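Local coordinates for enhancer of mRNA-decapping protein 3 (Homo sapiens, PDB 2VC8), which promotes mRNA decapping as part of mRNA degradation and binds single-stranded RNA, at residues A[6-17]-A[60-70]; A[20-28]-A[38-49]. All coordinates share one frame; numbering follows the deposited sequence.

Contact 1 of 2, residues A[6-17]-A[60-70]; sequences DWLGSIVSINCG and DITELKILEIP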
loop_
_atom_site.group_PDB
_atom_site.type_symbol
_atom_site.label_atom_id
_atom_site.label_comp_id
_atom_site.label_asym_id
_atom_site.label_seq_id
_atom_site.Cartn_x
_atom_site.Cartn_y
_atom_site.Cartn_z
ATOM N N ASP A 6 8.306 6.322 -6.422
ATOM C CA ASP A 6 8.012 5.530 -7.601
ATOM C C ASP A 6 6.832 4.565 -7.410
ATOM O O ASP A 6 6.165 4.262 -8.392
ATOM C CB ASP A 6 9.265 4.786 -8.086
ATOM C CG ASP A 6 10.397 5.755 -8.468
ATOM O OD1 ASP A 6 10.147 6.993 -8.461
ATOM O OD2 ASP A 6 11.523 5.290 -8.764
ATOM N N TRP A 7 6.549 4.124 -6.178
ATOM C CA TRP A 7 5.402 3.175 -5.935
ATOM C C TRP A 7 4.005 3.794 -6.258
ATOM O O TRP A 7 2.983 3.062 -6.454
ATOM C CB TRP A 7 5.398 2.668 -4.484
ATOM C CG TRP A 7 6.713 2.061 -3.918
ATOM C CD1 TRP A 7 7.430 2.516 -2.829
ATOM C CD2 TRP A 7 7.429 0.924 -4.403
ATOM N NE1 TRP A 7 8.533 1.724 -2.621
ATOM C CE2 TRP A 7 8.558 0.738 -3.568
ATOM C CE3 TRP A 7 7.221 0.029 -5.452
ATOM C CZ2 TRP A 7 9.491 -0.289 -3.780
ATOM C CZ3 TRP A 7 8.154 -1.001 -5.659
ATOM C CH2 TRP A 7 9.265 -1.150 -4.827
ATOM N N LEU A 8 3.915 5.122 -6.328
ATOM C CA LEU A 8 2.627 5.814 -6.477
ATOM C C LEU A 8 1.829 5.296 -7.649
ATOM O O LEU A 8 2.358 5.213 -8.750
ATOM C CB LEU A 8 2.827 7.317 -6.569
ATOM C CG LEU A 8 1.565 8.195 -6.601
ATOM C CD1 LEU A 8 0.767 8.184 -5.247
ATOM C CD2 LEU A 8 1.909 9.613 -6.998
ATOM N N GLY A 9 0.582 4.899 -7.406
ATOM C CA GLY A 9 -0.296 4.425 -8.479
ATOM C C GLY A 9 -0.219 2.917 -8.766
ATOM O O GLY A 9 -1.010 2.370 -9.544
ATOM N N SER A 10 0.789 2.262 -8.229
ATOM C CA SER A 10 0.831 0.809 -8.332
ATOM C C SER A 10 -0.282 0.176 -7.522
ATOM O O SER A 10 -0.933 0.837 -6.683
ATOM C CB SER A 10 2.169 0.293 -7.867
ATOM O OG SER A 10 2.311 0.600 -6.511
ATOM N N ILE A 11 -0.538 -1.085 -7.790
ATOM C CA ILE A 11 -1.329 -1.874 -6.861
ATOM C C ILE A 11 -0.375 -2.874 -6.212
ATOM O O ILE A 11 0.394 -3.515 -6.887
ATOM C CB ILE A 11 -2.495 -2.652 -7.542
ATOM C CG1 ILE A 11 -3.378 -1.739 -8.453
ATOM C CG2 ILE A 11 -3.368 -3.363 -6.502
ATOM C CD1 ILE A 11 -4.513 -2.483 -9.175
ATOM N N VAL A 12 -0.428 -2.930 -4.896
ATOM C CA VAL A 12 0.567 -3.686 -4.116
ATOM C C VAL A 12 -0.092 -4.561 -3.065
ATOM O O VAL A 12 -1.222 -4.333 -2.670
ATOM C CB VAL A 12 1.613 -2.767 -3.435
ATOM C CG1 VAL A 12 2.332 -1.938 -4.470
ATOM C CG2 VAL A 12 1.008 -1.928 -2.335
ATOM N N SER A 13 0.662 -5.535 -2.599
ATOM C CA SER A 13 0.347 -6.303 -1.428
ATOM C C SER A 13 1.473 -5.989 -0.433
ATOM O O SER A 13 2.621 -6.148 -0.782
ATOM C CB SER A 13 0.352 -7.782 -1.757
ATOM O OG SER A 13 0.134 -8.536 -0.596
ATOM N N ILE A 14 1.177 -5.453 0.767
ATOM C CA ILE A 14 2.149 -5.032 1.817
ATOM C C ILE A 14 1.955 -6.006 3.026
ATOM O O ILE A 14 0.874 -5.992 3.613
ATOM C CB ILE A 14 1.816 -3.589 2.266
ATOM C CG1 ILE A 14 2.164 -2.566 1.168
ATOM C CG2 ILE A 14 2.564 -3.164 3.556
ATOM C CD1 ILE A 14 1.771 -1.153 1.538
ATOM N N ASN A 15 2.967 -6.842 3.372
ATOM C CA ASN A 15 2.957 -7.708 4.530
ATOM C C ASN A 15 3.575 -6.938 5.668
ATOM O O ASN A 15 4.690 -6.494 5.549
ATOM C CB ASN A 15 3.764 -8.956 4.240
ATOM C CG ASN A 15 3.542 -10.038 5.244
ATOM O OD1 ASN A 15 3.219 -9.783 6.417
ATOM N ND2 ASN A 15 3.742 -11.271 4.798
ATOM N N CYS A 16 2.848 -6.780 6.754
ATOM C CA CYS A 16 3.357 -6.027 7.885
ATOM C C CYS A 16 3.784 -6.934 9.025
ATOM O O CYS A 16 4.071 -6.459 10.152
ATOM C CB CYS A 16 2.338 -4.982 8.302
ATOM S SG CYS A 16 2.639 -3.411 7.498
ATOM N N GLY A 17 3.917 -8.210 8.737
ATOM C CA GLY A 17 4.443 -9.154 9.750
ATOM C C GLY A 17 3.323 -9.872 10.466
ATOM O O GLY A 17 2.144 -9.618 10.221
ATOM N N ASP A 60 7.990 -0.977 8.640
ATOM C CA ASP A 60 7.173 -2.056 9.160
ATOM C C ASP A 60 6.829 -3.144 8.157
ATOM O O ASP A 60 6.153 -4.099 8.514
ATOM C CB ASP A 60 5.962 -1.524 9.863
ATOM C CG ASP A 60 6.313 -0.682 11.057
ATOM O OD1 ASP A 60 7.353 -0.939 11.663
ATOM O OD2 ASP A 60 5.578 0.215 11.386
ATOM N N ILE A 61 7.202 -2.950 6.894
ATOM C CA ILE A 61 6.819 -3.866 5.834
ATOM C C ILE A 61 7.877 -4.938 5.703
ATOM O O ILE A 61 9.035 -4.625 5.513
ATOM C CB ILE A 61 6.639 -3.061 4.529
ATOM C CG1 ILE A 61 5.524 -1.993 4.671
ATOM C CG2 ILE A 61 6.324 -3.995 3.431
ATOM C CD1 ILE A 61 5.389 -1.028 3.464
ATOM N N THR A 62 7.455 -6.188 5.729
ATOM C CA THR A 62 8.373 -7.290 5.535
ATOM C C THR A 62 8.493 -7.757 4.116
ATOM O O THR A 62 9.521 -8.241 3.673
ATOM C CB THR A 62 7.995 -8.482 6.435
ATOM O OG1 THR A 62 6.734 -9.045 6.023
ATOM C CG2 THR A 62 7.940 -8.091 7.923
ATOM N N GLU A 63 7.460 -7.508 3.292
ATOM C CA GLU A 63 7.448 -7.837 1.866
ATOM C C GLU A 63 6.490 -6.932 1.155
ATOM O O GLU A 63 5.336 -6.750 1.595
ATOM C CB GLU A 63 7.048 -9.270 1.562
ATOM C CG GLU A 63 7.090 -9.660 0.037
ATOM C CD GLU A 63 6.611 -11.049 -0.278
ATOM O OE1 GLU A 63 6.103 -11.746 0.650
ATOM O OE2 GLU A 63 6.712 -11.457 -1.481
ATOM N N LEU A 64 6.913 -6.414 0.013
ATOM C CA LEU A 64 6.022 -5.608 -0.839
ATOM C C LEU A 64 5.946 -6.375 -2.157
ATOM O O LEU A 64 6.953 -6.619 -2.797
ATOM C CB LEU A 64 6.579 -4.209 -1.046
ATOM C CG LEU A 64 5.708 -3.219 -1.888
ATOM C CD1 LEU A 64 6.036 -1.795 -1.452
ATOM C CD2 LEU A 64 5.882 -3.417 -3.392
ATOM N N LYS A 65 4.732 -6.755 -2.564
ATOM C CA LYS A 65 4.550 -7.396 -3.866
ATOM C C LYS A 65 3.863 -6.416 -4.766
ATOM O O LYS A 65 2.834 -5.808 -4.406
ATOM C CB LYS A 65 3.764 -8.689 -3.835
ATOM C CG LYS A 65 4.067 -9.667 -2.733
ATOM C CD LYS A 65 3.159 -10.869 -2.897
ATOM C CE LYS A 65 3.069 -11.699 -1.639
ATOM N NZ LYS A 65 2.188 -12.873 -1.862
ATOM N N ILE A 66 4.412 -6.281 -5.963
ATOM C CA ILE A 66 3.848 -5.393 -6.976
ATOM C C ILE A 66 2.841 -6.193 -7.819
ATOM O O ILE A 66 3.247 -7.022 -8.643
ATOM C CB ILE A 66 4.975 -4.793 -7.859
ATOM C CG1 ILE A 66 6.138 -4.246 -7.017
ATOM C CG2 ILE A 66 4.423 -3.663 -8.754
ATOM C CD1 ILE A 66 7.330 -3.736 -7.827
ATOM N N LEU A 67 1.559 -5.988 -7.553
ATOM C CA LEU A 67 0.499 -6.674 -8.294
ATOM C C LEU A 67 0.238 -6.033 -9.670
ATOM O O LEU A 67 -0.059 -6.751 -10.603
ATOM C CB LEU A 67 -0.778 -6.682 -7.462
ATOM C CG LEU A 67 -0.642 -7.246 -6.035
ATOM C CD1 LEU A 67 -1.978 -7.097 -5.249
ATOM C CD2 LEU A 67 -0.086 -8.651 -6.042
ATOM N N GLU A 68 0.392 -4.725 -9.750
ATOM C CA GLU A 68 0.259 -3.989 -11.021
ATOM C C GLU A 68 1.181 -2.811 -10.930
ATOM O O GLU A 68 1.175 -2.100 -9.917
ATOM C CB GLU A 68 -1.199 -3.478 -11.225
ATOM C CG GLU A 68 -1.581 -3.075 -12.686
ATOM C CD GLU A 68 -1.736 -4.281 -13.601
ATOM O OE1 GLU A 68 -2.341 -5.283 -13.170
ATOM O OE2 GLU A 68 -1.251 -4.243 -14.757
ATOM N N ILE A 69 1.935 -2.545 -11.974
ATOM C CA ILE A 69 2.768 -1.365 -12.054
ATOM C C ILE A 69 1.948 -0.117 -12.268
ATOM O O ILE A 69 0.811 -0.231 -12.692
ATOM C CB ILE A 69 3.884 -1.512 -13.098
ATOM C CG1 ILE A 69 3.332 -1.526 -14.512
ATOM C CG2 ILE A 69 4.764 -2.768 -12.805
ATOM C CD1 ILE A 69 4.400 -1.599 -15.606
ATOM N N PRO A 70 2.511 1.058 -11.967
ATOM C CA PRO A 70 1.760 2.259 -12.256
ATOM C C PRO A 70 1.530 2.408 -13.734
ATOM O O PRO A 70 2.402 2.088 -14.536
ATOM C CB PRO A 70 2.681 3.366 -11.775
ATOM C CG PRO A 70 3.545 2.728 -10.764
ATOM C CD PRO A 70 3.836 1.411 -11.383
HETATM O O HOH W 1 -1.512 0.215 -11.295
HETATM O O HOH W 2 2.927 -8.724 0.521
HETATM O O HOH W 3 3.557 -11.199 1.631
#

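Contact 2 of 2, residues A[20-28]-A[38-49]; sequences LGVYQGRVS and SLTRPFHNGVKC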
loop_
_atom_site.group_PDB
_atom_site.type_symbol
_atom_site.label_atom_id
_atom_site.label_comp_id
_atom_site.label_asym_id
_atom_site.label_seq_id
_atom_site.Cartn_x
_atom_site.Cartn_y
_atom_site.Cartn_z
ATOM N N LEU A 20 -0.061 -7.906 12.151
ATOM C CA LEU A 20 -1.088 -7.230 11.326
ATOM C C LEU A 20 -1.417 -7.904 10.008
ATOM O O LEU A 20 -2.502 -7.650 9.419
ATOM C CB LEU A 20 -0.685 -5.793 11.027
ATOM C CG LEU A 20 -0.784 -4.795 12.170
ATOM C CD1 LEU A 20 -0.370 -3.424 11.665
ATOM C CD2 LEU A 20 -2.156 -4.769 12.709
ATOM N N GLY A 21 -0.504 -8.700 9.491
ATOM C CA GLY A 21 -0.782 -9.425 8.252
ATOM C C GLY A 21 -0.689 -8.543 6.999
ATOM O O GLY A 21 0.117 -7.613 6.927
ATOM N N VAL A 22 -1.487 -8.915 5.986
ATOM C CA VAL A 22 -1.248 -8.501 4.631
ATOM C C VAL A 22 -2.393 -7.599 4.191
ATOM O O VAL A 22 -3.596 -7.886 4.466
ATOM C CB VAL A 22 -1.118 -9.702 3.707
ATOM C CG1 VAL A 22 -0.957 -9.309 2.256
ATOM C CG2 VAL A 22 0.083 -10.543 4.161
ATOM N N TYR A 23 -2.059 -6.493 3.537
ATOM C CA TYR A 23 -3.017 -5.523 2.988
ATOM C C TYR A 23 -2.749 -5.367 1.517
ATOM O O TYR A 23 -1.568 -5.266 1.127
ATOM C CB TYR A 23 -2.892 -4.180 3.724
ATOM C CG TYR A 23 -3.222 -4.313 5.177
ATOM C CD1 TYR A 23 -2.281 -4.827 6.054
ATOM C CD2 TYR A 23 -4.478 -4.028 5.660
ATOM C CE1 TYR A 23 -2.530 -5.058 7.371
ATOM C CE2 TYR A 23 -4.753 -4.237 7.056
ATOM C CZ TYR A 23 -3.768 -4.796 7.831
ATOM O OH TYR A 23 -4.056 -5.014 9.147
ATOM N N GLN A 24 -3.802 -5.316 0.712
ATOM C CA GLN A 24 -3.619 -5.136 -0.706
ATOM C C GLN A 24 -4.437 -3.931 -1.196
ATOM O O GLN A 24 -5.540 -3.705 -0.730
ATOM C CB GLN A 24 -4.046 -6.367 -1.505
ATOM C CG GLN A 24 -3.453 -7.652 -0.977
ATOM C CD GLN A 24 -3.530 -8.806 -1.947
ATOM O OE1 GLN A 24 -4.471 -8.916 -2.718
ATOM N NE2 GLN A 24 -2.553 -9.697 -1.877
ATOM N N GLY A 25 -3.873 -3.134 -2.085
ATOM C CA GLY A 25 -4.578 -1.971 -2.594
ATOM C C GLY A 25 -3.780 -1.114 -3.495
ATOM O O GLY A 25 -2.580 -1.299 -3.663
ATOM N N ARG A 26 -4.433 -0.160 -4.100
ATOM C CA ARG A 26 -3.753 0.876 -4.814
ATOM C C ARG A 26 -2.979 1.851 -3.934
ATOM O O ARG A 26 -3.524 2.353 -2.954
ATOM C CB ARG A 26 -4.826 1.605 -5.627
ATOM C CG ARG A 26 -4.277 2.804 -6.380
ATOM C CD ARG A 26 -3.981 2.562 -7.744
ATOM N NE ARG A 26 -5.164 2.142 -8.492
ATOM C CZ ARG A 26 -5.068 1.552 -9.674
ATOM N NH1 ARG A 26 -3.883 1.313 -10.234
ATOM N NH2 ARG A 26 -6.151 1.155 -10.292
ATOM N N VAL A 27 -1.748 2.155 -4.323
ATOM C CA VAL A 27 -0.904 3.135 -3.636
ATOM C C VAL A 27 -1.367 4.538 -4.021
ATOM O O VAL A 27 -1.184 4.971 -5.187
ATOM C CB VAL A 27 0.599 2.960 -3.922
ATOM C CG1 VAL A 27 1.413 4.010 -3.200
ATOM C CG2 VAL A 27 1.022 1.541 -3.485
ATOM N N SER A 28 -2.020 5.195 -3.072
ATOM C CA SER A 28 -2.552 6.532 -3.271
ATOM C C SER A 28 -1.627 7.621 -2.865
ATOM O O SER A 28 -1.844 8.771 -3.229
ATOM C CB SER A 28 -3.852 6.688 -2.503
ATOM O OG SER A 28 -3.687 6.326 -1.139
ATOM N N SER A 38 0.668 4.840 1.477
ATOM C CA SER A 38 -0.800 4.810 1.743
ATOM C C SER A 38 -1.514 4.016 0.707
ATOM O O SER A 38 -1.234 4.175 -0.511
ATOM C CB SER A 38 -1.357 6.235 1.757
ATOM O OG SER A 38 -0.660 7.065 2.709
ATOM N N LEU A 39 -2.436 3.165 1.151
ATOM C CA LEU A 39 -3.310 2.382 0.273
ATOM C C LEU A 39 -4.743 2.871 0.381
ATOM O O LEU A 39 -5.241 3.145 1.444
ATOM C CB LEU A 39 -3.299 0.906 0.640
ATOM C CG LEU A 39 -1.941 0.193 0.662
ATOM C CD1 LEU A 39 -2.163 -1.257 0.933
ATOM C CD2 LEU A 39 -1.094 0.495 -0.631
ATOM N N THR A 40 -5.385 3.019 -0.773
ATOM C CA THR A 40 -6.798 3.372 -0.761
ATOM C C THR A 40 -7.667 2.106 -0.882
ATOM O O THR A 40 -7.344 1.149 -1.575
ATOM C CB THR A 40 -7.182 4.552 -1.751
ATOM O OG1 THR A 40 -8.607 4.552 -2.022
ATOM C CG2 THR A 40 -6.379 4.495 -3.037
ATOM N N ARG A 41 -8.742 2.116 -0.139
ATOM C CA ARG A 41 -9.699 1.018 -0.163
ATOM C C ARG A 41 -9.019 -0.353 -0.059
ATOM O O ARG A 41 -9.309 -1.244 -0.872
ATOM C CB ARG A 41 -10.558 1.085 -1.458
ATOM C CG ARG A 41 -11.365 2.370 -1.546
ATOM C CD ARG A 41 -12.396 2.324 -2.646
ATOM N NE ARG A 41 -12.008 3.217 -3.711
ATOM C CZ ARG A 41 -11.534 2.864 -4.904
ATOM N NH1 ARG A 41 -11.353 1.575 -5.270
ATOM N NH2 ARG A 41 -11.229 3.843 -5.741
ATOM N N PRO A 42 -8.101 -0.532 0.881
ATOM C CA PRO A 42 -7.399 -1.774 0.896
ATOM C C PRO A 42 -8.245 -2.939 1.357
ATOM O O PRO A 42 -9.274 -2.763 2.009
ATOM C CB PRO A 42 -6.285 -1.546 1.931
ATOM C CG PRO A 42 -6.832 -0.552 2.790
ATOM C CD PRO A 42 -7.725 0.361 1.981
ATOM N N PHE A 43 -7.817 -4.120 0.960
ATOM C CA PHE A 43 -8.312 -5.414 1.386
ATOM C C PHE A 43 -7.315 -6.015 2.390
ATOM O O PHE A 43 -6.117 -5.815 2.305
ATOM C CB PHE A 43 -8.417 -6.374 0.191
ATOM C CG PHE A 43 -9.786 -6.453 -0.432
ATOM C CD1 PHE A 43 -10.328 -5.343 -0.970
ATOM C CD2 PHE A 43 -10.476 -7.649 -0.505
ATOM C CE1 PHE A 43 -11.642 -5.371 -1.534
ATOM C CE2 PHE A 43 -11.756 -7.691 -1.098
ATOM C CZ PHE A 43 -12.307 -6.549 -1.598
ATOM N N HIS A 44 -7.872 -6.797 3.275
ATOM C CA HIS A 44 -7.205 -7.538 4.282
ATOM C C HIS A 44 -8.052 -8.804 4.562
ATOM O O HIS A 44 -9.271 -8.700 4.736
ATOM C CB HIS A 44 -7.098 -6.640 5.539
ATOM C CG HIS A 44 -6.464 -7.319 6.706
ATOM N ND1 HIS A 44 -5.131 -7.686 6.705
ATOM C CD2 HIS A 44 -6.959 -7.692 7.907
ATOM C CE1 HIS A 44 -4.838 -8.267 7.859
ATOM N NE2 HIS A 44 -5.925 -8.270 8.606
ATOM N N ASN A 45 -7.435 -9.982 4.507
ATOM C CA ASN A 45 -8.078 -11.301 4.759
ATOM C C ASN A 45 -9.235 -11.516 3.748
ATOM O O ASN A 45 -10.262 -12.074 4.122
ATOM C CB ASN A 45 -8.571 -11.390 6.225
ATOM C CG ASN A 45 -7.435 -11.212 7.238
ATOM O OD1 ASN A 45 -7.660 -10.959 8.451
ATOM N ND2 ASN A 45 -6.209 -11.303 6.740
ATOM N N GLY A 46 -9.081 -11.032 2.499
ATOM C CA GLY A 46 -10.101 -11.230 1.455
ATOM C C GLY A 46 -11.303 -10.359 1.602
ATOM O O GLY A 46 -12.289 -10.527 0.853
ATOM N N VAL A 47 -11.277 -9.388 2.533
ATOM C CA VAL A 47 -12.376 -8.456 2.604
ATOM C C VAL A 47 -11.869 -7.034 2.669
ATOM O O VAL A 47 -10.743 -6.754 3.101
ATOM C CB VAL A 47 -13.277 -8.756 3.802
ATOM C CG1 VAL A 47 -13.666 -10.264 3.841
ATOM C CG2 VAL A 47 -12.617 -8.374 5.050
ATOM N N LYS A 48 -12.665 -6.121 2.136
ATOM C CA LYS A 48 -12.364 -4.718 2.049
ATOM C C LYS A 48 -12.358 -4.210 3.451
ATOM O O LYS A 48 -13.245 -4.504 4.270
ATOM C CB LYS A 48 -13.389 -3.946 1.187
ATOM C CG LYS A 48 -12.955 -2.547 0.908
ATOM C CD LYS A 48 -13.681 -1.774 -0.189
ATOM C CE LYS A 48 -15.137 -1.670 0.029
ATOM N NZ LYS A 48 -15.438 -0.822 1.182
ATOM N N CYS A 49 -11.302 -3.481 3.777
ATOM C CA CYS A 49 -11.224 -2.830 5.073
ATOM C C CYS A 49 -12.359 -1.853 5.224
ATOM O O CYS A 49 -12.828 -1.263 4.264
ATOM C CB CYS A 49 -9.880 -2.094 5.265
ATOM S SG CYS A 49 -8.503 -3.193 5.218
HETATM O O HOH W 4 -4.815 -10.451 3.904
HETATM O O HOH W 5 -7.399 -0.464 -3.815
#

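Contact 1 of 2, residues A[6-17]-A[60-70]
Ile11 faces both Leu67 and Glu68, which makes a classic beta bulge in the antiparallel pairing of strands 11-15 and 63-66. The pair belongs to the Sm fold of the N-terminal LSm domain. The carbonyl of Ile11 accepts two backbone bonds, from Leu67 N at 2.8 Å and from Glu68 N at 3.1 Å. Both donors come from the same face of the carbonyl plane. The bond from Leu67 N is the more bent, 131° at its hydrogen. From Val12 to Ile14 the pairing runs residue for residue, and Ser13 and Lys65 exchange two backbone bonds.

The side chain of Leu67 points toward the neighbouring strand. Its CB lies 3.4 Å from Ile11 O. CG is anti to the carbonyl carbon of Leu67 (chi1 -53°), and this carries the chain from the Ile11 carbonyl toward that of Val12. CG sits about equally far from Ile11 O and Val12 C. At the tip, CD1 rests 3.8 Å from Val12 C.

On the face of Val12, Ile14, Leu64 and Ile66, Val12 stands opposite Ile66 and Ile14 opposite Leu64. Leu64 sends CD1 over the six-membered ring of Trp7, 4.3 Å from its centroid and 14° off the normal, a CH-pi contact. Its CD2 packs on Val12 CG1. Ile37 and Leu39 of strand 36-39 add further apolar contacts to this face. Ile14 meets Ile61 near the far end of the pairing.

Here Asn15 O accepts a 2.8 Å bond from Thr62 N and a weak one from Thr62 OG1. The Asn15 side chain folds into an Asx turn, with Gly17 N giving a 2.9 Å bond to OD1. Its ND2 donates to a water, which in turn donates to Glu63 OE1 at 2.8 Å.

Contact 2 of 2, residues A[20-28]-A[38-49]
His44 stacks on Tyr23 in the compact part of the contact. The rings are offset, with planes at 10° and centroids 4.2 Å apart. With chi1 at 177° the imidazole swings away from the His44 backbone N and lies over the phenol. ND1 lies over the tyrosine rim and donates to Val22 O at 2.7 Å. That oxygen lies close to the imidazole plane, but the donor stands above the carbonyl plane. Asn45 ND2 covers the opposite imidazole face. An alanine in place of His44 removes the imidazole, so Val22 O would probably have to rely on its bound water and the Tyr23 ring would be freer to turn. Leu39 adds apolar contacts: its CD1 lies near Tyr23 CB, and its CD2 is 3.7 Å from Val27 CG2.

The face of Gln24, Arg26 and Phe43 is the looser, solvent side. Gln24 and Phe43 exchange two backbone bonds, but their side chains diverge. Near the corner at Thr40 and Arg41, a water bridges Arg26 N and Thr40 O. Strand 22-31 thus pairs in turn with 42-44 and 36-39, one long strand shared by two short ones, in the strongly bent antiparallel sheet of the Sm fold.

Overall arrangement
From the N terminus, segment 6-17 supplies strand 11-15. A short link leads to segment 20-28, which holds most of the long strand 22-31. The chain turns back after it, and contact 2 closes this small loop with segment 38-49. Strand 53-57 follows and pairs with 36-39. Segment 60-70 then returns to the first strand, so contact 1 closes a loop that holds all of contact 2. The two contacts do not cross. Strands 11-15 and 22-31 are neighbours, joined by backbone bonds such as Ile14 N to Tyr23 O. One curled sheet thus runs from 63-66 through both contacts. This domain is probably needed for P-body targeting and DCP1A binding.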